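Local structure of glucosamine--fructose-6-phosphate aminotransferase [isomerizing] (Francisella tularensis subsp. tularensis, 3TBF) at residues K227-L233 with N276-V282; T64-A68 with F167-L171; Y196-L200 with H332-A336. The protein converts fructose 6-phosphate and glutamine to glucosamine 6-phosphate, its C-terminal isomerase part, described here, probably binding and isomerising the sugar phosphate. All coordinates share one frame; numbering follows the deposited sequence.

In the fold
Contacts 1 and 2 lie in the second and first SIS domains, and contact 3 is a seam between helix 190-201 and the start of helix 335-355. The centres of contacts 1 and 2 are about 22 Å apart, those of contacts 2 and 3 about 16 Å, and those of contacts 1 and 3 about 28 Å. None touches another. Helix 335-355 packs on Val280 of contact 1 and Phe167 of contact 2, and contact 3 lies at its beginning. Helix 165-184 carries residues 167-171 and, further along, packs against Leu200 and Phe334 of contact 3. Contact 2 includes the first turn of helix 63-80, where related SIS domains bind the sugar phosphate, so it probably lies near the active site.

Contact 1. Residues K227-L233 with N276-V282; sequences KEHTIFL and NMPIVAV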
ATOM      1  N   LYS A 227       4.174 -25.610   3.672  1.00 32.68           N
ATOM      2  CA  LYS A 227       3.457 -24.389   3.986  1.00 30.99           C
ATOM      3  C   LYS A 227       3.010 -23.677   2.732  1.00 29.95           C
ATOM      4  O   LYS A 227       3.776 -23.606   1.752  1.00 29.69           O
ATOM      5  CB  LYS A 227       4.331 -23.459   4.815  1.00 30.32           C
ATOM      6  CG  LYS A 227       4.755 -24.028   6.151  1.00 30.51           C
ATOM      7  CD  LYS A 227       3.551 -24.528   6.996  1.00 30.90           C
ATOM      8  CE  LYS A 227       3.962 -24.937   8.405  1.00 29.74           C
ATOM      9  NZ  LYS A 227       4.900 -26.063   8.364  1.00 31.65           N
ATOM     10  N   GLU A 228       1.774 -23.152   2.769  1.00 28.89           N
ATOM     11  CA  GLU A 228       1.237 -22.401   1.620  0.60 28.32           C
ATOM     12  C   GLU A 228       0.973 -20.921   1.937  1.00 26.44           C
ATOM     13  O   GLU A 228       0.588 -20.158   1.061  1.00 25.80           O
ATOM     14  CB  GLU A 228      -0.013 -23.077   1.057  0.60 29.32           C
ATOM     15  CG  GLU A 228       0.168 -24.559   0.679  0.60 33.39           C
ATOM     16  CD  GLU A 228       0.958 -24.797  -0.622  0.60 38.16           C
ATOM     17  OE1 GLU A 228       1.054 -23.873  -1.484  0.60 39.95           O
ATOM     18  OE2 GLU A 228       1.486 -25.930  -0.773  0.60 41.42           O
ATOM     19  N   HIS A 229       1.222 -20.508   3.172  1.00 24.50           N
ATOM     20  CA  HIS A 229       1.101 -19.120   3.546  1.00 23.09           C
ATOM     21  C   HIS A 229       2.301 -18.752   4.366  1.00 21.81           C
ATOM     22  O   HIS A 229       2.936 -19.607   4.991  1.00 21.55           O
ATOM     23  CB  HIS A 229      -0.152 -18.851   4.431  1.00 24.37           C
ATOM     24  CG  HIS A 229      -1.431 -19.492   3.944  1.00 25.46           C
ATOM     25  ND1 HIS A 229      -2.369 -18.820   3.189  1.00 27.81           N
ATOM     26  CD2 HIS A 229      -1.946 -20.728   4.165  1.00 26.33           C
ATOM     27  CE1 HIS A 229      -3.386 -19.625   2.927  1.00 28.14           C
ATOM     28  NE2 HIS A 229      -3.164 -20.782   3.531  1.00 29.86           N
ATOM     29  N   THR A 230       2.595 -17.468   4.354  1.00 20.43           N
ATOM     30  CA  THR A 230       3.470 -16.855   5.294  1.00 20.29           C
ATOM     31  C   THR A 230       3.099 -15.384   5.454  1.00 20.32           C
ATOM     32  O   THR A 230       2.748 -14.683   4.494  1.00 19.15           O
ATOM     33  CB  THR A 230       4.939 -16.895   4.811  1.00 21.14           C
ATOM     34  OG1 THR A 230       5.378 -18.266   4.658  1.00 21.09           O
ATOM     35  CG2 THR A 230       5.837 -16.134   5.800  1.00 18.00           C
ATOM     36  N   ILE A 231       3.260 -14.911   6.676  1.00 20.42           N
ATOM     37  CA  ILE A 231       3.144 -13.523   6.967  1.00 20.05           C
ATOM     38  C   ILE A 231       4.469 -12.859   7.327  1.00 19.89           C
ATOM     39  O   ILE A 231       5.240 -13.377   8.140  1.00 21.27           O
ATOM     40  CB  ILE A 231       2.220 -13.360   8.121  1.00 21.49           C
ATOM     41  CG1 ILE A 231       0.870 -13.980   7.730  1.00 22.33           C
ATOM     42  CG2 ILE A 231       2.143 -11.878   8.532  1.00 19.09           C
ATOM     43  CD1 ILE A 231      -0.281 -13.289   8.314  1.00 25.59           C
ATOM     44  N   PHE A 232       4.719 -11.706   6.705  1.00 18.84           N
ATOM     45  CA  PHE A 232       5.898 -10.906   6.959  1.00 18.23           C
ATOM     46  C   PHE A 232       5.453  -9.656   7.722  1.00 18.27           C
ATOM     47  O   PHE A 232       4.387  -9.093   7.434  1.00 18.45           O
ATOM     48  CB  PHE A 232       6.588 -10.499   5.675  1.00 17.56           C
ATOM     49  CG  PHE A 232       7.414 -11.576   5.061  1.00 16.82           C
ATOM     50  CD1 PHE A 232       6.830 -12.678   4.480  1.00 15.99           C
ATOM     51  CD2 PHE A 232       8.783 -11.470   5.010  1.00 16.68           C
ATOM     52  CE1 PHE A 232       7.595 -13.680   3.878  1.00 14.15           C
ATOM     53  CE2 PHE A 232       9.563 -12.495   4.436  1.00 14.51           C
ATOM     54  CZ  PHE A 232       8.973 -13.603   3.893  1.00 12.15           C
ATOM     55  N   LEU A 233       6.273  -9.238   8.682  1.00 17.69           N
ATOM     56  CA  LEU A 233       5.972  -8.113   9.542  1.00 18.32           C
ATOM     57  C   LEU A 233       7.132  -7.130   9.676  1.00 17.34           C
ATOM     58  O   LEU A 233       8.280  -7.531   9.817  1.00 16.67           O
ATOM     59  CB  LEU A 233       5.629  -8.605  10.967  1.00 19.51           C
ATOM     60  CG  LEU A 233       4.361  -9.429  11.148  1.00 21.05           C
ATOM     61  CD1 LEU A 233       4.192  -9.735  12.638  1.00 21.53           C
ATOM     62  CD2 LEU A 233       3.117  -8.753  10.573  1.00 18.15           C
ATOM     63  N   ASN A 276      -0.341 -23.382  12.233  1.00 47.36           N
ATOM     64  CA  ASN A 276       0.360 -23.750  10.978  1.00 46.83           C
ATOM     65  C   ASN A 276       0.965 -22.573  10.167  1.00 43.81           C
ATOM     66  O   ASN A 276       1.517 -22.795   9.099  1.00 43.83           O
ATOM     67  CB  ASN A 276      -0.512 -24.653  10.078  1.00 47.16           C
ATOM     68  CG  ASN A 276      -0.654 -26.099  10.637  1.00 51.31           C
ATOM     69  OD1 ASN A 276      -0.104 -26.432  11.707  1.00 54.87           O
ATOM     70  ND2 ASN A 276      -1.411 -26.949   9.921  1.00 52.53           N
HETATM   71  N   MSE A 277       0.917 -21.360  10.712  1.00 40.74           N
HETATM   72  CA  MSE A 277       1.308 -20.158   9.990  1.00 37.86           C
HETATM   73  C   MSE A 277       2.676 -19.620  10.409  1.00 36.01           C
HETATM   74  O   MSE A 277       2.876 -19.263  11.563  1.00 36.21           O
HETATM   75  CB  MSE A 277       0.258 -19.085  10.237  1.00 38.02           C
HETATM   76  CG  MSE A 277       0.623 -17.708   9.765  1.00 35.82           C
HETATM   77 SE   MSE A 277       0.510 -17.669   7.839  0.60 32.74          SE
HETATM   78  CE  MSE A 277      -1.399 -18.193   7.630  1.00 27.82           C
ATOM     79  N   PRO A 278       3.625 -19.551   9.459  1.00 32.94           N
ATOM     80  CA  PRO A 278       4.910 -18.899   9.657  1.00 30.94           C
ATOM     81  C   PRO A 278       4.803 -17.393   9.649  1.00 29.03           C
ATOM     82  O   PRO A 278       4.143 -16.836   8.778  1.00 28.62           O
ATOM     83  CB  PRO A 278       5.726 -19.340   8.460  1.00 30.44           C
ATOM     84  CG  PRO A 278       5.022 -20.431   7.864  1.00 31.89           C
ATOM     85  CD  PRO A 278       3.574 -20.251   8.172  1.00 32.60           C
ATOM     86  N   ILE A 279       5.409 -16.756  10.640  1.00 27.55           N
ATOM     87  CA  ILE A 279       5.470 -15.319  10.745  1.00 26.36           C
ATOM     88  C   ILE A 279       6.947 -14.901  10.683  1.00 25.19           C
ATOM     89  O   ILE A 279       7.742 -15.238  11.538  1.00 26.15           O
ATOM     90  CB  ILE A 279       4.813 -14.813  12.046  1.00 27.56           C
ATOM     91  CG1 ILE A 279       3.294 -14.898  11.958  1.00 29.66           C
ATOM     92  CG2 ILE A 279       5.096 -13.340  12.276  1.00 27.27           C
ATOM     93  CD1 ILE A 279       2.754 -16.283  11.903  1.00 34.04           C
ATOM     94  N   VAL A 280       7.328 -14.199   9.628  1.00 23.35           N
ATOM     95  CA  VAL A 280       8.712 -13.758   9.493  1.00 22.00           C
ATOM     96  C   VAL A 280       8.770 -12.263   9.800  1.00 21.40           C
ATOM     97  O   VAL A 280       8.016 -11.460   9.228  1.00 20.96           O
ATOM     98  CB  VAL A 280       9.248 -14.008   8.110  1.00 21.11           C
ATOM     99  CG1 VAL A 280      10.648 -13.537   8.063  1.00 21.02           C
ATOM    100  CG2 VAL A 280       9.173 -15.494   7.737  1.00 19.50           C
ATOM    101  N   ALA A 281       9.599 -11.881  10.743  1.00 20.28           N
ATOM    102  CA  ALA A 281       9.639 -10.492  11.121  1.00 20.01           C
ATOM    103  C   ALA A 281      11.066 -10.017  11.286  1.00 19.95           C
ATOM    104  O   ALA A 281      11.979 -10.773  11.617  1.00 21.05           O
ATOM    105  CB  ALA A 281       8.812 -10.247  12.425  1.00 20.72           C
ATOM    106  N   VAL A 282      11.216  -8.726  11.111  1.00 20.17           N
ATOM    107  CA  VAL A 282      12.461  -8.025  11.199  1.00 20.86           C
ATOM    108  C   VAL A 282      12.312  -7.120  12.417  1.00 22.59           C
ATOM    109  O   VAL A 282      11.399  -6.316  12.491  1.00 21.16           O
ATOM    110  CB  VAL A 282      12.665  -7.192   9.920  1.00 21.75           C
ATOM    111  CG1 VAL A 282      13.736  -6.128  10.110  1.00 22.86           C
ATOM    112  CG2 VAL A 282      12.999  -8.138   8.665  1.00 20.31           C
TER
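Ile231, Leu233, Ile279 and Ala281 share one face of a parallel strand pair. CD1 of Leu233 lies 3.7 Å from CG2 of Ile279, and the CB atoms of Leu233 and Ala281 also touch. Met277, a selenomethionine just before the second strand, packs against Ile231. It bends back toward 227-233 at its second and third torsions (chi2 73°, chi3 58°). This brings SE of Met277 to 3.7 Å from CG1 of Ile231. CE of Met277 closes on CB of His229 at 3.5 Å.

Phe232 and Val280 share the other face and point the same way. CB of Val280 stands over the Phe232 ring in a CH-pi contact, 4.1 Å from the centroid. CG2 of Val280 meets CG2 of Thr230. Helix 238-253 packs on Phe232, and helix 335-355 packs on Val280.

The backbones are joined by alternating bonds. Ile231 N donates to Pro278 O at 3.0 Å, nearly straight at 172°. Ile231 O accepts from Val280 N at 2.7 Å, and Leu233 N donates to Val280 O. The last bond, Val282 N to Leu233 O, is weak. Ile231 and Leu233 are thus the residues whose N and O both face the neighbouring strand.

The polar edge lies at the start of the strands. The Pro278 ring packs against the backbone of His229 and the side chain of Thr230. CE of Lys227 passes 3.3 Å from Asn276 O. NZ of Lys227 bonds to Tyr223 O, and the lysine makes a cation-pi contact with the Tyr223 ring. ND1 of His229 is hydrogen-bonded to His256 of the second subunit, so this end also belongs to the dimer interface.

Strand 229-234 lies between 256-261 and 278-283. The pair is part of the five-stranded parallel sheet, order 2-1-3-4-5, of the second SIS domain, an alpha/beta fold of the Rossmann-like type.

Contact 2. Residues T64-A68 with F167-L171; sequences TSYNA and FTTQL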
ATOM      1  N   THR A  64       9.657  -4.478  -7.065  1.00 15.83           N
ATOM      2  CA  THR A  64      10.737  -4.330  -6.136  1.00 17.12           C
ATOM      3  C   THR A  64      11.263  -2.904  -6.071  1.00 15.54           C
ATOM      4  O   THR A  64      11.653  -2.436  -4.983  1.00 13.35           O
ATOM      5  CB  THR A  64      11.864  -5.284  -6.566  1.00 18.29           C
ATOM      6  OG1 THR A  64      11.532  -6.582  -6.083  1.00 24.93           O
ATOM      7  CG2 THR A  64      13.164  -4.902  -5.994  1.00 20.50           C
ATOM      8  N   SER A  65      11.309  -2.231  -7.219  1.00 13.01           N
ATOM      9  CA  SER A  65      11.737  -0.847  -7.267  1.00 13.25           C
ATOM     10  C   SER A  65      10.746   0.079  -6.515  1.00 13.34           C
ATOM     11  O   SER A  65      11.125   1.068  -5.886  1.00 14.82           O
ATOM     12  CB  SER A  65      11.914  -0.426  -8.734  1.00 14.53           C
ATOM     13  OG  SER A  65      12.958  -1.233  -9.375  1.00 14.96           O
ATOM     14  N   TYR A  66       9.476  -0.279  -6.511  1.00 12.32           N
ATOM     15  CA  TYR A  66       8.534   0.476  -5.742  1.00 12.35           C
ATOM     16  C   TYR A  66       8.767   0.247  -4.252  1.00 12.13           C
ATOM     17  O   TYR A  66       8.748   1.201  -3.474  1.00 11.77           O
ATOM     18  CB  TYR A  66       7.109   0.149  -6.179  1.00 13.61           C
ATOM     19  CG  TYR A  66       6.009   0.614  -5.292  1.00 11.17           C
ATOM     20  CD1 TYR A  66       5.560   1.912  -5.359  1.00 10.93           C
ATOM     21  CD2 TYR A  66       5.401  -0.263  -4.418  1.00 13.57           C
ATOM     22  CE1 TYR A  66       4.530   2.344  -4.560  1.00 11.26           C
ATOM     23  CE2 TYR A  66       4.370   0.132  -3.603  1.00 12.78           C
ATOM     24  CZ  TYR A  66       3.932   1.431  -3.681  1.00 14.81           C
ATOM     25  OH  TYR A  66       2.914   1.822  -2.851  1.00 19.54           O
ATOM     26  N   ASN A  67       9.045  -0.986  -3.856  1.00 11.54           N
ATOM     27  CA  ASN A  67       9.416  -1.236  -2.474  1.00 11.54           C
ATOM     28  C   ASN A  67      10.653  -0.442  -2.041  1.00 12.29           C
ATOM     29  O   ASN A  67      10.701   0.074  -0.930  1.00 12.59           O
ATOM     30  CB  ASN A  67       9.610  -2.716  -2.265  1.00 11.88           C
ATOM     31  CG  ASN A  67       8.339  -3.496  -2.511  1.00 13.46           C
ATOM     32  OD1 ASN A  67       7.268  -2.945  -2.442  1.00 13.90           O
ATOM     33  ND2 ASN A  67       8.467  -4.769  -2.877  1.00 14.17           N
ATOM     34  N   ALA A  68      11.615  -0.248  -2.941  1.00 11.27           N
ATOM     35  CA  ALA A  68      12.768   0.562  -2.565  1.00 11.44           C
ATOM     36  C   ALA A  68      12.343   2.003  -2.332  1.00 11.37           C
ATOM     37  O   ALA A  68      12.754   2.636  -1.363  1.00 11.81           O
ATOM     38  CB  ALA A  68      13.920   0.471  -3.649  1.00 10.06           C
ATOM     39  N   PHE A 167      17.906  -4.429  -5.851  1.00 12.31           N
ATOM     40  CA  PHE A 167      17.162  -3.811  -4.807  1.00 12.14           C
ATOM     41  C   PHE A 167      18.043  -3.114  -3.784  1.00 12.56           C
ATOM     42  O   PHE A 167      17.795  -1.968  -3.439  1.00 13.93           O
ATOM     43  CB  PHE A 167      16.301  -4.836  -4.097  1.00 12.44           C
ATOM     44  CG  PHE A 167      15.549  -4.278  -2.925  1.00 11.97           C
ATOM     45  CD1 PHE A 167      14.452  -3.488  -3.112  1.00 13.76           C
ATOM     46  CD2 PHE A 167      15.936  -4.570  -1.646  1.00 14.93           C
ATOM     47  CE1 PHE A 167      13.724  -2.995  -2.003  1.00 15.64           C
ATOM     48  CE2 PHE A 167      15.236  -4.097  -0.537  1.00 15.84           C
ATOM     49  CZ  PHE A 167      14.159  -3.280  -0.702  1.00 14.93           C
ATOM     50  N   THR A 168      19.078  -3.798  -3.308  1.00 12.58           N
ATOM     51  CA  THR A 168      19.956  -3.212  -2.332  1.00 11.71           C
ATOM     52  C   THR A 168      20.738  -2.027  -2.876  1.00 11.22           C
ATOM     53  O   THR A 168      20.862  -1.043  -2.170  1.00 12.00           O
ATOM     54  CB  THR A 168      20.863  -4.253  -1.705  1.00 12.24           C
ATOM     55  OG1 THR A 168      21.513  -5.014  -2.731  1.00 12.76           O
ATOM     56  CG2 THR A 168      20.046  -5.149  -0.763  1.00  7.52           C
ATOM     57  N   THR A 169      21.198  -2.103  -4.127  1.00  9.78           N
ATOM     58  CA  THR A 169      21.841  -0.971  -4.750  1.00  9.20           C
ATOM     59  C   THR A 169      20.900   0.173  -5.043  1.00  9.33           C
ATOM     60  O   THR A 169      21.317   1.356  -5.018  1.00  7.83           O
ATOM     61  CB  THR A 169      22.597  -1.346  -6.051  1.00  9.60           C
ATOM     62  OG1 THR A 169      21.690  -1.835  -7.032  1.00  8.67           O
ATOM     63  CG2 THR A 169      23.664  -2.391  -5.777  1.00  6.21           C
ATOM     64  N   GLN A 170      19.617  -0.120  -5.298  1.00  9.91           N
ATOM     65  CA  GLN A 170      18.655   0.988  -5.411  1.00  9.57           C
ATOM     66  C   GLN A 170      18.469   1.674  -4.081  1.00  9.58           C
ATOM     67  O   GLN A 170      18.474   2.895  -4.013  1.00  9.65           O
ATOM     68  CB  GLN A 170      17.342   0.550  -5.997  1.00 10.67           C
ATOM     69  CG  GLN A 170      17.438   0.230  -7.483  1.00 10.88           C
ATOM     70  CD  GLN A 170      16.267  -0.622  -7.949  1.00 12.86           C
ATOM     71  OE1 GLN A 170      15.364  -0.913  -7.176  1.00 15.00           O
ATOM     72  NE2 GLN A 170      16.256  -0.981  -9.224  1.00 11.97           N
ATOM     73  N   LEU A 171      18.373   0.909  -3.010  1.00 10.91           N
ATOM     74  CA  LEU A 171      18.353   1.494  -1.673  1.00 11.71           C
ATOM     75  C   LEU A 171      19.582   2.358  -1.418  1.00 11.58           C
ATOM     76  O   LEU A 171      19.487   3.478  -0.992  1.00 11.54           O
ATOM     77  CB  LEU A 171      18.299   0.399  -0.630  1.00 13.22           C
ATOM     78  CG  LEU A 171      16.978  -0.084   0.044  1.00 14.68           C
ATOM     79  CD1 LEU A 171      15.709   0.520  -0.468  1.00 12.92           C
ATOM     80  CD2 LEU A 171      16.896  -1.584   0.043  1.00 15.74           C
TER
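Phe167 reaches across to helix 63-80 with the edge of its ring. Its CG is anti to the backbone N, which carries the ring out toward Thr64 and Ala68. CE1 of Phe167 comes 3.6 Å from Ala68 N, and Asn67 C lies in the plane of the ring. Ala68 N itself is bonded to Thr64 O within its helix, so the ring edge packs against a turn whose amide is already satisfied.

Thr64 meets the same ring with its methyl. CG2 of Thr64 is 3.5 Å from CD1 of Phe167 and approaches obliquely. The hydroxyl is used elsewhere: OG1 bonds to Lys248 NZ and Glu244 OE2 on helix 238-253.

Ala68 points at helix 165-184 and fits between two side chains. CB of Ala68 is 3.8 Å from CE1 of Phe167 and 3.6 Å from CD1 of Leu171. Both Leu171 torsions lie away from the usual leucine values (chi2 5°), so the rotamer is strained or uncertainly modelled. In the deposited pose CD1 is the branch that touches Ala68.

Gln170 provides the polar link. The extended chain beyond CG carries the amide across to Ser65. Ser65 OG donates to Gln170 OE1 at 3.3 Å, a long bond. The donor meets the oxygen from the side (98° at the oxygen) and tilted out of the carbonyl plane.

The axes of the short segments are 9.4 Å apart and 31° from parallel. Helix 63-80 follows strand 56-61, first in the chain of the parallel sheet with order 2-1-3-4-5, the alpha/beta arrangement of a SIS domain. The loop and first turn of helix 63-80 are where relatives bind the sugar phosphate.

Contact 3. Residues Y196-L200 with H332-A336; sequences YTEEL and HDFSA
Glu199 accepts the direct hydrogen bonds of this contact, from Phe334 and Ser335, with one carboxylate oxygen. OE2 of Glu199 accepts from Phe334 N at 2.9 Å and from Ser335 N at 3.1 Å. Both donors come from the same face of the carboxylate. Phe334 N lies well above its plane. Ser335 N is on the anti side and also out of the plane, by less. The chain gets there fully stretched, with CG anti to the backbone N (chi1 168°). Two bonds to successive amides should hold the carboxylate in place.

A water extends this grip. It donates to Glu199 OE1 at 2.9 Å and accepts from Asp333 N at 2.8 Å. Two carboxylate oxygens therefore serve three successive amides, one through the water. Glu199 OE1 also lies at the edge of the Phe334 ring, in its plane. OG of Ser335 bonds to Ala330 O and takes a weak bond from His332 N. Asp333 OD2 makes a salt bridge to Lys78 and a hydrogen bond to Tyr79 OH, both on helix 63-80.

The apolar contacts centre on Phe334. CD2 of Leu200 is 3.5 Å from CB of Phe334. CB of Tyr196 is 3.8 Å from CE2 of Phe334. The Tyr196 and Phe334 rings meet obliquely, with centroids 5.7 Å apart and planes at 58°. Trp75 and Tyr79 add further rings around Phe334.

A carboxylate near successive amides at the N-terminal end of helix 335-355 would probably be favoured electrostatically. Helix 190-201 is thus docked by a buried glutamate onto the entry to helix 335-355, beside helices 63-80 and 165-184 of the first SIS domain.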
ATOM      1  N   TYR A 196      26.559  10.051   8.616  1.00 21.74           N
ATOM      2  CA  TYR A 196      25.714   9.175   7.817  1.00 21.14           C
ATOM      3  C   TYR A 196      26.419   8.640   6.558  1.00 20.62           C
ATOM      4  O   TYR A 196      26.171   7.509   6.164  1.00 19.30           O
ATOM      5  CB  TYR A 196      24.416   9.879   7.471  1.00 21.88           C
ATOM      6  CG  TYR A 196      23.686  10.351   8.693  1.00 21.98           C
ATOM      7  CD1 TYR A 196      23.443   9.481   9.751  1.00 25.49           C
ATOM      8  CD2 TYR A 196      23.264  11.656   8.816  1.00 21.48           C
ATOM      9  CE1 TYR A 196      22.788   9.892  10.868  1.00 25.07           C
ATOM     10  CE2 TYR A 196      22.615  12.084   9.964  1.00 21.12           C
ATOM     11  CZ  TYR A 196      22.378  11.189  10.968  1.00 23.36           C
ATOM     12  OH  TYR A 196      21.754  11.561  12.125  1.00 26.49           O
ATOM     13  N   THR A 197      27.332   9.419   5.977  1.00 20.39           N
ATOM     14  CA  THR A 197      28.149   8.905   4.909  1.00 21.17           C
ATOM     15  C   THR A 197      28.986   7.707   5.408  1.00 21.57           C
ATOM     16  O   THR A 197      29.093   6.704   4.699  1.00 21.25           O
ATOM     17  CB  THR A 197      29.070   9.970   4.313  1.00 21.40           C
ATOM     18  OG1 THR A 197      28.301  11.093   3.896  1.00 23.66           O
ATOM     19  CG2 THR A 197      29.761   9.447   3.074  1.00 21.26           C
ATOM     20  N   GLU A 198      29.558   7.803   6.609  1.00 22.30           N
ATOM     21  CA  GLU A 198      30.328   6.688   7.180  1.00 23.25           C
ATOM     22  C   GLU A 198      29.455   5.489   7.423  1.00 22.54           C
ATOM     23  O   GLU A 198      29.889   4.375   7.262  1.00 22.42           O
ATOM     24  CB  GLU A 198      31.075   7.053   8.490  1.00 24.32           C
ATOM     25  CG  GLU A 198      32.266   8.025   8.255  1.00 30.98           C
ATOM     26  CD  GLU A 198      33.405   7.480   7.271  1.00 39.13           C
ATOM     27  OE1 GLU A 198      34.099   6.483   7.646  1.00 46.09           O
ATOM     28  OE2 GLU A 198      33.632   8.062   6.155  1.00 37.39           O
ATOM     29  N   GLU A 199      28.214   5.712   7.824  1.00 22.24           N
ATOM     30  CA  GLU A 199      27.312   4.618   7.991  1.00 22.01           C
ATOM     31  C   GLU A 199      27.046   3.882   6.655  1.00 20.73           C
ATOM     32  O   GLU A 199      26.936   2.667   6.639  1.00 19.78           O
ATOM     33  CB  GLU A 199      26.011   5.126   8.635  1.00 22.62           C
ATOM     34  CG  GLU A 199      24.880   4.135   8.592  1.00 24.43           C
ATOM     35  CD  GLU A 199      23.608   4.579   9.384  1.00 29.81           C
ATOM     36  OE1 GLU A 199      23.516   5.740   9.904  1.00 25.79           O
ATOM     37  OE2 GLU A 199      22.690   3.726   9.446  1.00 31.64           O
ATOM     38  N   LEU A 200      26.919   4.611   5.553  1.00 20.46           N
ATOM     39  CA  LEU A 200      26.739   3.980   4.247  1.00 20.04           C
ATOM     40  C   LEU A 200      27.988   3.168   3.926  1.00 20.05           C
ATOM     41  O   LEU A 200      27.884   2.043   3.479  1.00 19.74           O
ATOM     42  CB  LEU A 200      26.472   5.003   3.134  1.00 19.16           C
ATOM     43  CG  LEU A 200      25.157   5.788   3.199  1.00 21.03           C
ATOM     44  CD1 LEU A 200      24.901   6.680   1.927  1.00 17.55           C
ATOM     45  CD2 LEU A 200      23.910   4.895   3.493  1.00 16.85           C
ATOM     46  N   HIS A 332      22.207   1.287  11.690  1.00 24.14           N
ATOM     47  CA  HIS A 332      21.169   2.271  11.983  1.00 24.83           C
ATOM     48  C   HIS A 332      20.200   2.506  10.799  1.00 23.40           C
ATOM     49  O   HIS A 332      19.900   1.582  10.040  1.00 21.75           O
ATOM     50  CB  HIS A 332      21.839   3.553  12.513  1.00 26.17           C
ATOM     51  CG  HIS A 332      22.695   3.317  13.722  1.00 29.48           C
ATOM     52  ND1 HIS A 332      22.214   2.715  14.869  1.00 32.65           N
ATOM     53  CD2 HIS A 332      24.003   3.589  13.954  1.00 33.57           C
ATOM     54  CE1 HIS A 332      23.194   2.633  15.753  1.00 36.83           C
ATOM     55  NE2 HIS A 332      24.288   3.156  15.221  1.00 35.35           N
ATOM     56  N   ASP A 333      19.693   3.715  10.638  1.00 23.09           N
ATOM     57  CA  ASP A 333      18.584   3.923   9.696  1.00 22.91           C
ATOM     58  C   ASP A 333      18.953   3.669   8.275  1.00 21.09           C
ATOM     59  O   ASP A 333      18.115   3.293   7.459  1.00 20.74           O
ATOM     60  CB  ASP A 333      18.057   5.355   9.765  1.00 23.69           C
ATOM     61  CG  ASP A 333      17.120   5.600  10.955  1.00 27.48           C
ATOM     62  OD1 ASP A 333      16.816   4.629  11.733  1.00 28.13           O
ATOM     63  OD2 ASP A 333      16.672   6.793  11.047  1.00 30.12           O
ATOM     64  N   PHE A 334      20.196   3.937   7.940  1.00 20.47           N
ATOM     65  CA  PHE A 334      20.561   3.845   6.547  1.00 19.95           C
ATOM     66  C   PHE A 334      21.004   2.418   6.226  1.00 19.66           C
ATOM     67  O   PHE A 334      20.613   1.855   5.177  1.00 20.43           O
ATOM     68  CB  PHE A 334      21.596   4.877   6.165  1.00 19.36           C
ATOM     69  CG  PHE A 334      21.049   6.253   6.019  1.00 18.26           C
ATOM     70  CD1 PHE A 334      20.244   6.572   4.966  1.00 22.54           C
ATOM     71  CD2 PHE A 334      21.369   7.241   6.901  1.00 19.12           C
ATOM     72  CE1 PHE A 334      19.738   7.881   4.797  1.00 19.88           C
ATOM     73  CE2 PHE A 334      20.907   8.526   6.718  1.00 20.17           C
ATOM     74  CZ  PHE A 334      20.080   8.837   5.652  1.00 17.22           C
ATOM     75  N   SER A 335      21.751   1.807   7.136  1.00 18.40           N
ATOM     76  CA  SER A 335      22.275   0.496   6.867  1.00 17.24           C
ATOM     77  C   SER A 335      21.288  -0.613   7.102  1.00 16.14           C
ATOM     78  O   SER A 335      21.247  -1.564   6.344  1.00 16.63           O
ATOM     79  CB  SER A 335      23.586   0.246   7.673  1.00 18.17           C
ATOM     80  OG  SER A 335      23.408   0.287   9.080  1.00 18.06           O
ATOM     81  N   ALA A 336      20.469  -0.497   8.129  1.00 15.76           N
ATOM     82  CA  ALA A 336      19.690  -1.644   8.585  1.00 15.80           C
ATOM     83  C   ALA A 336      18.690  -2.106   7.567  1.00 15.78           C
ATOM     84  O   ALA A 336      18.520  -3.298   7.383  1.00 18.27           O
ATOM     85  CB  ALA A 336      19.037  -1.398   9.972  1.00 15.35           C
TER
HETATM   86  O   HOH W   1      20.822   6.300  10.863  1.00 26.20           O